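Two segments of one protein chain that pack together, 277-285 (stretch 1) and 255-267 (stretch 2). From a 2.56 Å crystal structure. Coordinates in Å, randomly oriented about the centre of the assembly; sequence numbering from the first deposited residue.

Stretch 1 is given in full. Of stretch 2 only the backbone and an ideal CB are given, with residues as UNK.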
# COMPACT_ATOMS: atom_id res chain seq x y z
N ASP C 277 1.84 -31.29 14.64
CA ASP C 277 2.00 -30.76 15.99
C ASP C 277 0.67 -30.37 16.60
O ASP C 277 0.63 -29.64 17.59
CB ASP C 277 2.95 -29.56 16.01
CG ASP C 277 4.31 -29.88 15.43
OD1 ASP C 277 4.89 -30.92 15.81
OD2 ASP C 277 4.81 -29.09 14.59
N ALA C 278 -0.42 -30.85 16.00
CA ALA C 278 -1.77 -30.53 16.47
C ALA C 278 -2.01 -31.00 17.89
O ALA C 278 -1.49 -32.04 18.31
CB ALA C 278 -2.81 -31.12 15.54
N GLU C 279 -2.80 -30.22 18.62
CA GLU C 279 -3.21 -30.56 19.98
C GLU C 279 -4.65 -30.13 20.27
O GLU C 279 -5.12 -29.10 19.79
CB GLU C 279 -2.28 -29.91 21.02
CG GLU C 279 -0.78 -30.25 20.91
CD GLU C 279 -0.40 -31.61 21.52
OE1 GLU C 279 0.83 -31.84 21.67
OE2 GLU C 279 -1.29 -32.43 21.85
N ILE C 280 -5.34 -30.95 21.06
CA ILE C 280 -6.52 -30.54 21.80
C ILE C 280 -6.02 -29.54 22.84
O ILE C 280 -5.14 -29.87 23.64
CB ILE C 280 -7.16 -31.77 22.52
CG1 ILE C 280 -7.67 -32.79 21.49
CG2 ILE C 280 -8.26 -31.33 23.50
CD1 ILE C 280 -8.22 -34.07 22.09
N ILE C 281 -6.56 -28.32 22.82
CA ILE C 281 -6.05 -27.26 23.70
C ILE C 281 -7.05 -26.73 24.74
O ILE C 281 -6.65 -26.09 25.71
CB ILE C 281 -5.44 -26.07 22.91
CG1 ILE C 281 -6.49 -25.43 21.99
CG2 ILE C 281 -4.19 -26.51 22.15
CD1 ILE C 281 -6.15 -24.03 21.52
N GLY C 282 -8.34 -26.99 24.55
CA GLY C 282 -9.35 -26.47 25.45
C GLY C 282 -10.76 -26.94 25.22
O GLY C 282 -11.00 -27.92 24.51
N GLU C 283 -11.70 -26.23 25.85
CA GLU C 283 -13.12 -26.58 25.87
C GLU C 283 -13.96 -25.30 25.88
O GLU C 283 -13.60 -24.31 26.51
CB GLU C 283 -13.45 -27.44 27.11
CG GLU C 283 -14.79 -28.16 27.04
CD GLU C 283 -15.15 -28.96 28.30
OE1 GLU C 283 -15.30 -28.36 29.39
OE2 GLU C 283 -15.32 -30.20 28.19
N VAL C 284 -15.09 -25.34 25.18
CA VAL C 284 -16.05 -24.25 25.14
C VAL C 284 -16.92 -24.23 26.41
O VAL C 284 -17.61 -25.21 26.72
CB VAL C 284 -16.93 -24.35 23.88
CG1 VAL C 284 -18.01 -23.29 23.89
CG2 VAL C 284 -16.08 -24.23 22.63
N ASN C 285 -16.86 -23.11 27.12
CA ASN C 285 -17.51 -22.92 28.42
C ASN C 285 -18.93 -22.42 28.33
O ASN C 285 -19.41 -22.04 27.26
CB ASN C 285 -16.73 -21.90 29.26
CG ASN C 285 -15.51 -22.49 29.94
OD1 ASN C 285 -15.28 -23.71 29.90
ND2 ASN C 285 -14.74 -21.63 30.59
N UNK C 255 -9.68 -24.99 15.53
CA UNK C 255 -10.86 -25.79 15.22
C UNK C 255 -11.72 -26.05 16.43
O UNK C 255 -11.24 -26.46 17.46
CB UNK C 255 -10.44 -27.12 14.60
N UNK C 256 -13.01 -25.82 16.28
CA UNK C 256 -13.98 -26.21 17.29
C UNK C 256 -14.81 -27.38 16.74
O UNK C 256 -15.27 -27.32 15.61
CB UNK C 256 -14.87 -25.03 17.68
N UNK C 257 -14.98 -28.43 17.55
CA UNK C 257 -15.70 -29.65 17.13
C UNK C 257 -16.66 -30.18 18.18
O UNK C 257 -16.55 -29.82 19.36
CB UNK C 257 -14.70 -30.75 16.78
N UNK C 258 -17.57 -31.05 17.77
CA UNK C 258 -18.38 -31.80 18.71
C UNK C 258 -17.51 -32.70 19.57
O UNK C 258 -16.53 -33.29 19.10
CB UNK C 258 -19.43 -32.63 17.97
N UNK C 259 -17.89 -32.81 20.84
CA UNK C 259 -17.14 -33.53 21.84
C UNK C 259 -16.70 -34.93 21.39
O UNK C 259 -15.53 -35.30 21.57
CB UNK C 259 -17.98 -33.64 23.11
N UNK C 260 -17.62 -35.70 20.80
CA UNK C 260 -17.36 -37.09 20.41
C UNK C 260 -16.42 -37.21 19.20
O UNK C 260 -15.86 -38.28 18.95
CB UNK C 260 -18.68 -37.79 20.10
N UNK C 261 -16.22 -36.12 18.47
CA UNK C 261 -15.43 -36.17 17.23
C UNK C 261 -14.04 -35.56 17.36
O UNK C 261 -13.27 -35.56 16.40
CB UNK C 261 -16.19 -35.45 16.11
N UNK C 262 -13.71 -35.09 18.56
CA UNK C 262 -12.43 -34.43 18.83
C UNK C 262 -11.22 -35.33 18.60
O UNK C 262 -10.23 -34.89 18.01
CB UNK C 262 -12.41 -33.92 20.27
N UNK C 263 -11.30 -36.57 19.07
CA UNK C 263 -10.24 -37.54 18.87
C UNK C 263 -9.99 -37.80 17.38
O UNK C 263 -8.84 -37.90 16.93
CB UNK C 263 -10.59 -38.85 19.58
N UNK C 264 -11.08 -37.89 16.61
CA UNK C 264 -11.00 -38.11 15.18
C UNK C 264 -10.40 -36.91 14.47
O UNK C 264 -9.64 -37.07 13.53
CB UNK C 264 -12.39 -38.42 14.61
N UNK C 265 -10.75 -35.71 14.94
CA UNK C 265 -10.25 -34.47 14.35
C UNK C 265 -8.74 -34.31 14.56
O UNK C 265 -8.04 -33.81 13.69
CB UNK C 265 -10.99 -33.27 14.95
N UNK C 266 -8.26 -34.74 15.73
CA UNK C 266 -6.84 -34.70 16.04
C UNK C 266 -6.07 -35.67 15.16
O UNK C 266 -5.02 -35.33 14.61
CB UNK C 266 -6.60 -35.02 17.52
N UNK C 267 -6.61 -36.85 14.97
CA UNK C 267 -5.91 -37.82 14.19
C UNK C 267 -5.95 -37.49 12.71
O UNK C 267 -5.01 -37.77 12.01
CB UNK C 267 -6.49 -39.21 14.44

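Position 255 has extended backbone angles (-123/131), and nothing of stretch 1 lies within 5.5 Å of its ideal CB. Many residues would suit, beta-branched ones especially; it is Val-255, which makes no contact here.

At position 256 the backbone is again extended (-110/133). CA-to-CB points sideways, and the ideal CB stands 5.2 Å from Val-284 CG2. That gap is too wide for direct CB contact but can be bridged by one more carbon, and the surface offered is purely aliphatic, so valine, isoleucine or leucine would all be reasonable. The residue is Val-256, chi1 t, whose CG1 comes 3.9 Å from Val-284 CG2, an apolar contact at van der Waals distance.

Position 257, the last of the strand, has no neighbour in stretch 1 near its ideal CB, and the visible atoms set little preference; it is Val-257. Position 258 is similarly unconstrained and holds Glu-258, whose backbone O accepts a hydrogen bond from the N of position 261.

Position 259 is more informative. CA-to-CB points sideways and the ideal CB touches nothing of stretch 1, yet the carboxylate of Glu-283 extends on a t, t side chain toward this side. A short side chain would fall far short of it; a long, positively charged one, lysine or arginine, could answer the charge. The deposited Arg-259 does so: with chi1 and chi2 both t, its NH2 donates to Glu-283 OE2 at 2.7 Å with an N-H...acceptor angle of 157°, a hydrogen bond within a salt bridge. OE2 sits at the edge of the guanidinium, near its plane, where the N-H groups point.

Positions 260 and 261 are out of reach, and polar or aromatic residues could be accommodated as far as stretch 1 is concerned. They are Asp-260 and Tyr-261.

Position 262 lies in the helix. CA-to-CB points toward stretch 1, with the ideal CB 4.6 Å from Ile-280 CD1. Little room remains in that direction, which favours a small side chain such as alanine or serine; Ala-262 is found.

At position 263 CA-to-CB points away, so only a flexible side chain could return to the strand. Glutamate, glutamine or lysine would serve. Glu-263, m at chi1 and chi2, brings OE2 to 3.4 Å from Ile-280 CD1, a packing contact; stretch 1 gives the carboxylate no polar partner.

Positions 264 and 265 are out of reach and loosely specified by stretch 1; they are Lys-264 and Ala-265.

Position 266 faces the strand: CA-to-CB points toward it, the ideal CB is 4.7 Å from Ile-280 CG1, and Ala-278 CB adds a second apolar surface. A branched aliphatic residue or methionine would suit. Leu-266 (t, p) reaches both: CD1 lies 3.9 Å from Ala-278 CB and 3.5 Å from Ala-278 O, while CD2 is 4.3 Å from Ile-280 CG1. It has the largest covered area in stretch 2, 78 Å².

Position 267 is out of reach, leaving its choice open; it is Glu-267.

Stretch 2, residues 255-267: VVVERDYAEKALE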
# COMPACT_ATOMS: atom_id res chain seq x y z
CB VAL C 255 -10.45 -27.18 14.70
CG1 VAL C 255 -11.62 -27.86 14.01
CG2 VAL C 255 -9.25 -27.09 13.77
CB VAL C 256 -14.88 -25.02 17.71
CG1 VAL C 256 -15.74 -25.38 18.88
CG2 VAL C 256 -14.02 -23.82 18.07
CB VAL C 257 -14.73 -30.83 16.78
CG1 VAL C 257 -13.83 -30.47 15.63
CG2 VAL C 257 -13.89 -31.22 17.98
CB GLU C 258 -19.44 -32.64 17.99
CG GLU C 258 -20.66 -31.85 17.53
CD GLU C 258 -21.95 -32.63 17.66
OE1 GLU C 258 -22.26 -33.08 18.78
OE2 GLU C 258 -22.66 -32.79 16.64
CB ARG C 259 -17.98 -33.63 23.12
CG ARG C 259 -17.16 -33.72 24.39
CD ARG C 259 -18.01 -33.45 25.62
NE ARG C 259 -17.22 -32.81 26.68
CZ ARG C 259 -16.51 -33.46 27.60
NH1 ARG C 259 -16.48 -34.79 27.60
NH2 ARG C 259 -15.83 -32.79 28.52
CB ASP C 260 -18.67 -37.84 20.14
CG ASP C 260 -19.20 -38.58 21.38
OD1 ASP C 260 -18.64 -38.41 22.48
OD2 ASP C 260 -20.20 -39.33 21.24
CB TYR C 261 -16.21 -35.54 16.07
CG TYR C 261 -17.47 -36.30 15.74
CD1 TYR C 261 -17.48 -37.27 14.74
CD2 TYR C 261 -18.64 -36.09 16.47
CE1 TYR C 261 -18.64 -37.98 14.45
CE2 TYR C 261 -19.80 -36.79 16.18
CZ TYR C 261 -19.79 -37.73 15.18
OH TYR C 261 -20.94 -38.42 14.90
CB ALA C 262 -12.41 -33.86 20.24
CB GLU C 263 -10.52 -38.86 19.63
CG GLU C 263 -10.45 -38.77 21.18
CD GLU C 263 -9.20 -38.02 21.71
OE1 GLU C 263 -8.09 -38.20 21.15
OE2 GLU C 263 -9.33 -37.25 22.69
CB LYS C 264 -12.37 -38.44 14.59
CG LYS C 264 -12.85 -39.86 14.92
CD LYS C 264 -14.31 -40.07 14.52
CE LYS C 264 -15.01 -41.10 15.43
NZ LYS C 264 -14.35 -42.44 15.38
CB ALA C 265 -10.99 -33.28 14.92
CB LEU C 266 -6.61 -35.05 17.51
CG LEU C 266 -5.16 -34.91 17.98
CD1 LEU C 266 -4.72 -33.45 17.94
CD2 LEU C 266 -5.00 -35.49 19.37
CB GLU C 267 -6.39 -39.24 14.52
CG GLU C 267 -7.58 -39.72 13.77
CD GLU C 267 -7.21 -40.62 12.62
OE1 GLU C 267 -6.34 -41.48 12.81
OE2 GLU C 267 -7.80 -40.49 11.52
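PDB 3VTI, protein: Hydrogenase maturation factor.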